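Side-chain contacts in hydrogenase expression/formation protein (HypB) (Archaeoglobus fulgidus, PDB 2WSM), which binds and probably hydrolyses GTP, and is thought to bind nickel and zinc and to serve in the maturation of hydrogenase: residues A[14-17]-A[18-22]; A[48-51]-A[52-56]; A[66-69]-A[70-74]. All coordinates share one frame; numbering follows the deposited sequence.

Contact 1 (A[14-17]-A[18-22]); sequences NKRL and AEKNR
Leu17 and Lys20 meet one turn apart on helix 12-28, where the aliphatic part of the lysine lies against the branched end of the leucine. The touching atoms are Leu17 CD2 and Lys20 CD, 3.9 Å apart. The Lys20 chain folds at its two outer torsions (chi3 81°, chi4 89°), which swings the ammonium away from a straight course while its methylenes stay over the backbone; Lys20 CG sits 3.7 Å from Arg16 O. Arg16 runs beside Lys20 in the same direction, and the two cations are close, Arg16 NH1 standing 4.4 Å from Lys20 NZ; Glu13 offers the arginine a long, weak ion pair.

Beneath these side chains run the i to i+4 bonds of the helix. Ala18 N donates to Asn14 O at 2.7 Å, and the methyl of Ala18 rests against that same carbonyl, Ala18 CB lying 3.1 Å from Asn14 O. It also approaches the carbonyl of Lys15, and beyond the helix it packs on Asp127. Asn21 N reaches Leu17 O at 2.8 Å with an N-H...O angle of 161°.

The buried side of the helix packs on helix 96-100, with Leu17 on His97 and Lys20 on Tyr100. Asn14 and Asn21 bond the backbone of Ala96 there, and each also bonds the loop leading to strand 132-138, at Asp127 and Leu128 respectively.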
loop_
_atom_site.group_PDB
_atom_site.type_symbol
_atom_site.label_atom_id
_atom_site.label_comp_id
_atom_site.label_asym_id
_atom_site.label_seq_id
_atom_site.Cartn_x
_atom_site.Cartn_y
_atom_site.Cartn_z
ATOM N N ASN A 14 -0.217 10.163 -12.395
ATOM C CA ASN A 14 -1.406 10.010 -11.564
ATOM C C ASN A 14 -1.920 11.356 -11.070
ATOM O O ASN A 14 -3.115 11.639 -11.163
ATOM C CB ASN A 14 -1.147 9.091 -10.368
ATOM C CG ASN A 14 -2.438 8.624 -9.705
ATOM O OD1 ASN A 14 -3.140 7.757 -10.227
ATOM N ND2 ASN A 14 -2.754 9.197 -8.552
ATOM N N LYS A 15 -1.013 12.179 -10.548
ATOM C CA LYS A 15 -1.364 13.501 -10.037
ATOM C C LYS A 15 -2.043 14.348 -11.108
ATOM O O LYS A 15 -3.018 15.065 -10.840
ATOM C CB LYS A 15 -0.116 14.215 -9.517
ATOM C CG LYS A 15 0.573 13.467 -8.394
ATOM C CD LYS A 15 1.761 14.235 -7.844
ATOM C CE LYS A 15 2.378 13.503 -6.656
ATOM N NZ LYS A 15 3.546 14.232 -6.084
ATOM N N ARG A 16 -1.516 14.248 -12.321
ATOM C CA ARG A 16 -2.035 14.966 -13.471
ATOM C C ARG A 16 -3.472 14.534 -13.776
ATOM O O ARG A 16 -4.379 15.364 -13.845
ATOM C CB ARG A 16 -1.120 14.693 -14.663
ATOM C CG ARG A 16 -1.385 15.511 -15.903
ATOM C CD ARG A 16 -0.472 15.036 -17.031
ATOM N NE ARG A 16 -0.774 15.696 -18.298
ATOM C CZ ARG A 16 -1.757 15.334 -19.116
ATOM N NH1 ARG A 16 -2.545 14.313 -18.804
ATOM N NH2 ARG A 16 -1.953 15.996 -20.250
ATOM N N LEU A 17 -3.683 13.235 -13.952
ATOM C CA LEU A 17 -5.025 12.720 -14.202
ATOM C C LEU A 17 -5.944 12.948 -12.999
ATOM O O LEU A 17 -7.142 13.191 -13.156
ATOM C CB LEU A 17 -4.973 11.239 -14.586
ATOM C CG LEU A 17 -4.181 10.939 -15.866
ATOM C CD1 LEU A 17 -4.137 9.443 -16.185
ATOM C CD2 LEU A 17 -4.755 11.719 -17.048
ATOM N N ALA A 18 -5.380 12.890 -11.798
ATOM C CA ALA A 18 -6.161 13.124 -10.584
ATOM C C ALA A 18 -6.797 14.512 -10.573
ATOM O O ALA A 18 -7.939 14.681 -10.139
ATOM C CB ALA A 18 -5.308 12.922 -9.353
ATOM N N GLU A 19 -6.049 15.503 -11.048
ATOM C CA GLU A 19 -6.536 16.873 -11.131
ATOM C C GLU A 19 -7.654 16.969 -12.158
ATOM O O GLU A 19 -8.638 17.682 -11.951
ATOM C CB GLU A 19 -5.396 17.825 -11.512
ATOM C CG GLU A 19 -5.855 19.247 -11.854
ATOM C CD GLU A 19 -4.779 20.071 -12.569
ATOM O OE1 GLU A 19 -3.773 19.489 -13.043
ATOM O OE2 GLU A 19 -4.947 21.309 -12.666
ATOM N N LYS A 20 -7.503 16.246 -13.264
ATOM C CA LYS A 20 -8.532 16.243 -14.303
ATOM C C LYS A 20 -9.820 15.580 -13.816
ATOM O O LYS A 20 -10.924 16.064 -14.095
ATOM C CB LYS A 20 -8.029 15.552 -15.572
ATOM C CG LYS A 20 -6.926 16.305 -16.293
ATOM C CD LYS A 20 -6.141 15.372 -17.198
ATOM C CE LYS A 20 -6.852 15.144 -18.522
ATOM N NZ LYS A 20 -6.468 16.171 -19.535
ATOM N N ASN A 21 -9.675 14.479 -13.084
ATOM C CA ASN A 21 -10.831 13.795 -12.524
ATOM C C ASN A 21 -11.561 14.716 -11.557
ATOM O O ASN A 21 -12.795 14.779 -11.552
ATOM C CB ASN A 21 -10.429 12.483 -11.842
ATOM C CG ASN A 21 -9.906 11.446 -12.830
ATOM O OD1 ASN A 21 -10.036 11.606 -14.046
ATOM N ND2 ASN A 21 -9.302 10.381 -12.308
ATOM N N ARG A 22 -10.787 15.447 -10.761
ATOM C CA ARG A 22 -11.340 16.370 -9.771
ATOM C C ARG A 22 -12.086 17.529 -10.442
ATOM O O ARG A 22 -13.205 17.867 -10.055
ATOM C CB ARG A 22 -10.228 16.882 -8.848
ATOM C CG ARG A 22 -10.708 17.750 -7.698
ATOM C CD ARG A 22 -9.637 17.893 -6.608
ATOM N NE ARG A 22 -9.547 16.699 -5.764
ATOM C CZ ARG A 22 -8.566 15.800 -5.824
ATOM N NH1 ARG A 22 -7.570 15.952 -6.684
ATOM N NH2 ARG A 22 -8.580 14.747 -5.018
#

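Contact 2 (A[48-51]-A[52-56]); sequences ERTI and ERIGN
Glu52 lies across Arg49 on the last turns of helix 43-54, its carboxylate oxygen OE1 3.7 Å from the methylene CD of Arg49. The guanidinium and carboxylate planes are only 9° apart, yet the charges do not close into a salt bridge: Arg49 NE stops 4.0 Å from Glu52 OE1. The pairing is therefore a looser electrostatic one, with the arginine bent at chi2 and chi3 so that its end turns off toward Arg53. There the two guanidinium groups share a water, which accepts a hydrogen bond of 2.6 Å from Arg53 NH1 and a weak one from Arg49 NH2; this oxygen lies between two like charges and probably eases their proximity.

On another side of the helix Thr50 and Ile54 run side by side, and methyl CG2 of Thr50 meets CD1 of Ile54 at 4.0 Å. With chi1 at 56°, Ile54 places CG1 between its own N and carbonyl carbon, where it comes 3.3 Å from Thr50 O. That carbonyl also takes the nearly straight bond from Ile54 N (170°).

Residues beyond the two segments hold the polar ends. Arg75 forms a salt bridge with Glu52 OE2, Glu202 one with Arg53, and Phe201 a cation-pi contact with Arg49. Shortening Glu52 to an alanine is likely to cost Arg75 its salt bridge, leaving it the long, weak pair with Glu48, and to remove the carboxylate beside Arg49 CD.

Leu46 O and Trp204 NE1 hold the Thr50 hydroxyl. Helix 201-212 covers Thr50, Arg53 and Ile54, strand 60-64 receives Ile51 and Ile54 through Ile60, and helix 70-77 flanks Glu48 and Arg49.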
loop_
_atom_site.group_PDB
_atom_site.type_symbol
_atom_site.label_atom_id
_atom_site.label_comp_id
_atom_site.label_asym_id
_atom_site.label_seq_id
_atom_site.Cartn_x
_atom_site.Cartn_y
_atom_site.Cartn_z
ATOM N N GLU A 48 -24.520 -1.079 -1.281
ATOM C CA GLU A 48 -25.879 -1.503 -1.600
ATOM C C GLU A 48 -26.869 -0.890 -0.620
ATOM O O GLU A 48 -27.818 -0.220 -1.026
ATOM C CB GLU A 48 -25.984 -3.028 -1.576
ATOM C CG GLU A 48 -25.038 -3.715 -2.553
ATOM C CD GLU A 48 -24.777 -5.171 -2.209
ATOM O OE1 GLU A 48 -24.925 -5.534 -1.021
ATOM O OE2 GLU A 48 -24.409 -5.945 -3.122
ATOM N N ARG A 49 -26.644 -1.121 0.673
ATOM C CA ARG A 49 -27.524 -0.586 1.708
ATOM C C ARG A 49 -27.725 0.918 1.534
ATOM O O ARG A 49 -28.819 1.429 1.725
ATOM C CB ARG A 49 -26.984 -0.907 3.107
ATOM C CG ARG A 49 -26.957 -2.399 3.451
ATOM C CD ARG A 49 -28.369 -2.963 3.647
ATOM N NE ARG A 49 -29.201 -2.037 4.406
ATOM C CZ ARG A 49 -29.314 -2.040 5.729
ATOM N NH1 ARG A 49 -28.665 -2.943 6.446
ATOM N NH2 ARG A 49 -30.086 -1.144 6.332
ATOM N N THR A 50 -26.668 1.623 1.155
ATOM C CA THR A 50 -26.765 3.055 0.904
ATOM C C THR A 50 -27.715 3.342 -0.253
ATOM O O THR A 50 -28.578 4.214 -0.173
ATOM C CB THR A 50 -25.402 3.642 0.530
ATOM O OG1 THR A 50 -24.492 3.474 1.619
ATOM C CG2 THR A 50 -25.530 5.118 0.178
ATOM N N ILE A 51 -27.519 2.613 -1.343
ATOM C CA ILE A 51 -28.342 2.761 -2.526
ATOM C C ILE A 51 -29.807 2.513 -2.174
ATOM O O ILE A 51 -30.697 3.231 -2.630
ATOM C CB ILE A 51 -27.858 1.805 -3.634
ATOM C CG1 ILE A 51 -26.485 2.265 -4.137
ATOM C CG2 ILE A 51 -28.862 1.736 -4.778
ATOM C CD1 ILE A 51 -25.740 1.215 -4.908
ATOM N N GLU A 52 -30.039 1.519 -1.322
ATOM C CA GLU A 52 -31.389 1.147 -0.925
ATOM C C GLU A 52 -32.066 2.225 -0.090
ATOM O O GLU A 52 -33.265 2.457 -0.221
ATOM C CB GLU A 52 -31.375 -0.181 -0.175
ATOM C CG GLU A 52 -31.261 -1.381 -1.094
ATOM C CD GLU A 52 -30.615 -2.584 -0.433
ATOM O OE1 GLU A 52 -30.786 -2.765 0.794
ATOM O OE2 GLU A 52 -29.938 -3.352 -1.152
ATOM N N ARG A 53 -31.291 2.894 0.754
ATOM C CA ARG A 53 -31.851 3.861 1.689
ATOM C C ARG A 53 -32.129 5.231 1.064
ATOM O O ARG A 53 -33.177 5.820 1.307
ATOM C CB ARG A 53 -30.956 3.996 2.928
ATOM C CG ARG A 53 -31.218 5.246 3.759
ATOM C CD ARG A 53 -32.559 5.190 4.487
ATOM N NE ARG A 53 -32.636 4.048 5.396
ATOM C CZ ARG A 53 -32.324 4.090 6.688
ATOM N NH1 ARG A 53 -32.429 2.995 7.433
ATOM N NH2 ARG A 53 -31.907 5.223 7.241
ATOM N N ILE A 54 -31.205 5.735 0.257
ATOM C CA ILE A 54 -31.350 7.083 -0.295
ATOM C C ILE A 54 -31.312 7.146 -1.822
ATOM O O ILE A 54 -31.249 8.232 -2.394
ATOM C CB ILE A 54 -30.270 8.051 0.255
ATOM C CG1 ILE A 54 -28.868 7.494 -0.007
ATOM C CG2 ILE A 54 -30.497 8.335 1.743
ATOM C CD1 ILE A 54 -27.758 8.493 0.232
ATOM N N GLY A 55 -31.354 5.990 -2.479
ATOM C CA GLY A 55 -31.284 5.936 -3.934
ATOM C C GLY A 55 -32.425 6.650 -4.646
ATOM O O GLY A 55 -32.277 7.095 -5.783
ATOM N N ASN A 56 -33.566 6.763 -3.974
ATOM C CA ASN A 56 -34.725 7.451 -4.536
ATOM C C ASN A 56 -34.629 8.976 -4.438
ATOM O O ASN A 56 -35.178 9.693 -5.275
ATOM C CB ASN A 56 -36.017 6.960 -3.875
ATOM C CG ASN A 56 -36.353 5.521 -4.239
ATOM O OD1 ASN A 56 -36.079 5.063 -5.352
ATOM N ND2 ASN A 56 -36.954 4.799 -3.296
HETATM O O HOH W 1 -32.517 0.715 6.164
#

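Contact 3 (A[66-69]-A[70-74]); sequences DVVS and KADYE
The N-cap of helix 70-77 is made by Ser69, whose hydroxyl accepts a hydrogen bond from the backbone N of Asp72. Asp72 N lies 3.3 Å from Ser69 OG, and the N-H...O angle of 159° makes the bond fairly straight. Ser69 holds OG between its own backbone N and carbonyl carbon (chi1 73°), a setting that turns the hydroxyl toward the first turn of the helix. The same oxygen donates weakly to the carboxylate of Asp72, with Ser69 OG 3.2 Å from Asp72 OD2. The N-terminus of the helix would probably favour the negative charge of Asp72, while the nearby carboxylate of Glu48 would work against it.

The cap belongs to the loop that joins strand 60-64 to helix 70-77 in a P-loop GTPase fold with a parallel central sheet. At the strand side of this loop Asp66 forms a salt bridge with Lys43, the lysine of a probable Walker A motif, and packs against Leu10 of the second subunit.

Ser69 O starts the helical bonding by accepting from Tyr73 N at 3.1 Å, with the donor tilted 21° from the carbonyl plane. Ser69 O also lies at the edge of the Tyr73 ring, near its plane, 3.3 Å from Tyr73 CD2. A second carbonyl oxygen, Val68 O, meets this ring in plane at its edge, so two successive backbone oxygens face the ring edge. The Val68 side chain crosses the tyrosine obliquely, though the fit of ring and valine is doubtful in detail, and both Val68 and Asp72 reach over to Thr44 at the start of helix 43-54.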
loop_
_atom_site.group_PDB
_atom_site.type_symbol
_atom_site.label_atom_id
_atom_site.label_comp_id
_atom_site.label_asym_id
_atom_site.label_seq_id
_atom_site.Cartn_x
_atom_site.Cartn_y
_atom_site.Cartn_z
ATOM N N ASP A 66 -13.254 -3.953 -6.283
ATOM C CA ASP A 66 -13.044 -5.326 -5.829
ATOM C C ASP A 66 -13.866 -6.236 -6.727
ATOM O O ASP A 66 -14.897 -5.818 -7.251
ATOM C CB ASP A 66 -13.448 -5.506 -4.362
ATOM C CG ASP A 66 -12.252 -5.665 -3.439
ATOM O OD1 ASP A 66 -12.403 -5.448 -2.222
ATOM O OD2 ASP A 66 -11.156 -6.016 -3.926
ATOM N N VAL A 67 -13.408 -7.465 -6.939
ATOM C CA VAL A 67 -14.213 -8.397 -7.718
ATOM C C VAL A 67 -15.515 -8.640 -6.973
ATOM O O VAL A 67 -15.517 -8.971 -5.789
ATOM C CB VAL A 67 -13.502 -9.744 -7.988
ATOM C CG1 VAL A 67 -14.476 -10.739 -8.613
ATOM C CG2 VAL A 67 -12.295 -9.542 -8.895
ATOM N N VAL A 68 -16.625 -8.452 -7.670
ATOM C CA VAL A 68 -17.936 -8.626 -7.064
ATOM C C VAL A 68 -18.681 -9.783 -7.725
ATOM O O VAL A 68 -18.646 -9.939 -8.944
ATOM C CB VAL A 68 -18.760 -7.331 -7.149
ATOM C CG1 VAL A 68 -20.217 -7.604 -6.849
ATOM C CG2 VAL A 68 -18.189 -6.282 -6.199
ATOM N N SER A 69 -19.331 -10.602 -6.904
ATOM C CA SER A 69 -20.083 -11.751 -7.386
ATOM C C SER A 69 -21.226 -11.310 -8.288
ATOM O O SER A 69 -21.579 -10.132 -8.325
ATOM C CB SER A 69 -20.650 -12.532 -6.206
ATOM O OG SER A 69 -21.723 -11.821 -5.620
ATOM N N LYS A 70 -21.806 -12.263 -9.010
ATOM C CA LYS A 70 -22.891 -11.969 -9.934
ATOM C C LYS A 70 -24.126 -11.495 -9.186
ATOM O O LYS A 70 -24.819 -10.579 -9.635
ATOM C CB LYS A 70 -23.229 -13.198 -10.787
ATOM C CG LYS A 70 -22.105 -13.636 -11.720
ATOM C CD LYS A 70 -22.545 -14.774 -12.632
ATOM C CE LYS A 70 -21.468 -15.105 -13.660
ATOM N NZ LYS A 70 -21.948 -16.072 -14.690
ATOM N N ALA A 71 -24.392 -12.125 -8.044
ATOM C CA ALA A 71 -25.549 -11.784 -7.228
ATOM C C ALA A 71 -25.472 -10.343 -6.748
ATOM O O ALA A 71 -26.474 -9.631 -6.735
ATOM C CB ALA A 71 -25.664 -12.731 -6.044
ATOM N N ASP A 72 -24.277 -9.921 -6.350
ATOM C CA ASP A 72 -24.070 -8.560 -5.878
ATOM C C ASP A 72 -24.157 -7.542 -7.008
ATOM O O ASP A 72 -24.616 -6.426 -6.800
ATOM C CB ASP A 72 -22.737 -8.437 -5.136
ATOM C CG ASP A 72 -22.812 -8.969 -3.721
ATOM O OD1 ASP A 72 -23.848 -8.749 -3.059
ATOM O OD2 ASP A 72 -21.837 -9.606 -3.272
ATOM N N TYR A 73 -23.727 -7.924 -8.206
ATOM C CA TYR A 73 -23.882 -7.036 -9.353
ATOM C C TYR A 73 -25.350 -6.849 -9.722
ATOM O O TYR A 73 -25.789 -5.740 -10.028
ATOM C CB TYR A 73 -23.070 -7.515 -10.555
ATOM C CG TYR A 73 -21.693 -6.911 -10.581
ATOM C CD1 TYR A 73 -21.509 -5.580 -10.924
ATOM C CD2 TYR A 73 -20.579 -7.662 -10.242
ATOM C CE1 TYR A 73 -20.249 -5.016 -10.936
ATOM C CE2 TYR A 73 -19.322 -7.114 -10.257
ATOM C CZ TYR A 73 -19.158 -5.792 -10.600
ATOM O OH TYR A 73 -17.896 -5.249 -10.606
ATOM N N GLU A 74 -26.105 -7.939 -9.679
ATOM C CA GLU A 74 -27.539 -7.862 -9.885
ATOM C C GLU A 74 -28.153 -6.966 -8.828
ATOM O O GLU A 74 -28.988 -6.117 -9.125
ATOM C CB GLU A 74 -28.164 -9.251 -9.802
ATOM C CG GLU A 74 -29.609 -9.290 -10.249
ATOM C CD GLU A 74 -30.046 -10.680 -10.665
ATOM O OE1 GLU A 74 -29.828 -11.635 -9.885
ATOM O OE2 GLU A 74 -30.607 -10.814 -11.773
#

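How the contacts relate
Contacts 2 and 3 belong to neighbouring helices, with centres about 17 Å apart, and they touch where Glu48 OE2 comes 2.9 Å from Asp72 OD1. Two carboxylates this close would probably repel unless a proton is shared, although Arg75, on the helix of contact 3, brings a positive charge toward Glu48 through a long, weak ion pair. Both contacts also touch the probable P-loop, Glu48 from contact 2 and Val68 from contact 3, which places both next to it. Contact 1 stands apart on the N-terminal helix: its nearest atoms are about 20 Å from those of contact 2 and about 16 Å from those of contact 3.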